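Local coordinates for FrpC operon protein (Neisseria meningitidis, PDB 5EDF), which binds the RTX protein FrpC, has a novel fold, and is iron-regulated and putatively involved in adhesion, at residues 112-115 with 116-119. Residues are numbered along the deposited sequence; the frame is centred on the assembly and turned at random.
Sequences TTMG and ERLL
Thr113, Met114 and Gly115 each offer a backbone carbonyl to the residue four places on, and with these bonds the short helix 114-120 begins. Arg117 N reaches Thr113 O at 3.2 Å, in the plane of that carbonyl; Leu118 N follows onto Met114 O at 2.9 Å, with an N-H...O angle of 165°; Leu119 N closes on Gly115 O at 3.0 Å. Thr113 thus sits at the N-cap position and supplies the first carbonyl, but its side chain makes no capping bond.

Across the contact its CG2 methyl meets Glu116, while OG1 bonds to a residue flanking the segments. CG2 lies 3.5 Å from Glu116 OE2, a van der Waals contact of a methyl with a carboxylate oxygen, and Glu116 CB rests against Thr113 O.

Met114, modelled as selenomethionine, meets Arg117 chiefly by van der Waals contact. With CG anti to the backbone N (chi1 180°), its chain then bends at chi2 and chi3, bringing its end back across the arginine side chain at an oblique angle. The selenium comes 3.9 Å from Arg117 CD, and CE approaches NH1 at 3.8 Å, oblique to the guanidinium. Arg117 itself runs extended to NE, which is hydrogen-bonded to Tyr121 OH, just past the helix. A looser apolar touch runs 4.4 Å from the selenium to Leu118 CG; Met114 and Leu118 both touch Ile154 of strand 150-155, and Leu118 also Tyr152.

Met114 also belongs, with Leu110, Ser111 and Ile162, to a pocket occupied by an azide ion, probably from the crystallisation medium. The chemistry is therefore divided: main-chain bonds build the first turn, whereas the selenomethionine, touching the arginine and more loosely the leucine, also lines the azide pocket.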
# COMPACT_ATOMS: atom_id res chain seq x y z
N THR A 112 -0.88 17.49 -11.07
CA THR A 112 -0.23 18.52 -10.24
C THR A 112 -1.22 19.61 -9.80
O THR A 112 -0.88 20.45 -8.98
CB THR A 112 0.94 19.20 -10.98
OG1 THR A 112 0.49 19.68 -12.25
CG2 THR A 112 2.09 18.23 -11.17
N THR A 113 -2.44 19.57 -10.34
CA THR A 113 -3.48 20.53 -9.97
C THR A 113 -4.73 19.87 -9.36
O THR A 113 -5.81 20.41 -9.41
CB THR A 113 -3.88 21.38 -11.16
OG1 THR A 113 -4.41 20.54 -12.19
CG2 THR A 113 -2.66 22.16 -11.69
N MSE A 114 -4.56 18.70 -8.77
CA MSE A 114 -5.69 18.05 -8.12
C MSE A 114 -6.36 18.92 -7.05
O MSE A 114 -7.58 18.97 -6.93
CB MSE A 114 -5.29 16.73 -7.51
CG MSE A 114 -6.44 16.06 -6.82
SE MSE A 114 -8.02 15.73 -7.92
CE MSE A 114 -7.61 13.87 -8.21
N GLY A 115 -5.58 19.59 -6.23
CA GLY A 115 -6.19 20.40 -5.20
C GLY A 115 -7.05 21.53 -5.72
O GLY A 115 -8.13 21.80 -5.19
N GLU A 116 -6.60 22.17 -6.80
CA GLU A 116 -7.40 23.20 -7.49
C GLU A 116 -8.73 22.62 -7.95
O GLU A 116 -9.77 23.26 -7.83
CB GLU A 116 -6.62 23.76 -8.68
CG GLU A 116 -5.39 24.56 -8.28
CD GLU A 116 -4.42 24.79 -9.41
OE1 GLU A 116 -4.86 25.21 -10.51
OE2 GLU A 116 -3.20 24.57 -9.19
N ARG A 117 -8.68 21.40 -8.49
CA ARG A 117 -9.88 20.75 -8.98
C ARG A 117 -10.81 20.53 -7.79
O ARG A 117 -12.02 20.81 -7.85
CB ARG A 117 -9.54 19.43 -9.66
CG ARG A 117 -10.72 18.58 -10.16
CD ARG A 117 -10.22 17.23 -10.73
NE ARG A 117 -11.29 16.24 -10.93
CZ ARG A 117 -11.11 14.93 -11.13
NH1 ARG A 117 -9.89 14.41 -11.18
NH2 ARG A 117 -12.17 14.14 -11.28
N LEU A 118 -10.28 20.01 -6.70
CA LEU A 118 -11.09 19.78 -5.50
C LEU A 118 -11.78 21.06 -5.05
O LEU A 118 -12.96 21.03 -4.73
CB LEU A 118 -10.24 19.23 -4.36
CG LEU A 118 -9.73 17.82 -4.50
CD1 LEU A 118 -8.84 17.41 -3.34
CD2 LEU A 118 -10.90 16.82 -4.62
N LEU A 119 -11.07 22.19 -5.02
CA LEU A 119 -11.69 23.43 -4.64
C LEU A 119 -12.85 23.80 -5.56
O LEU A 119 -13.89 24.27 -5.07
CB LEU A 119 -10.63 24.51 -4.56
CG LEU A 119 -9.56 24.31 -3.50
CD1 LEU A 119 -8.41 25.30 -3.71
CD2 LEU A 119 -10.12 24.44 -2.10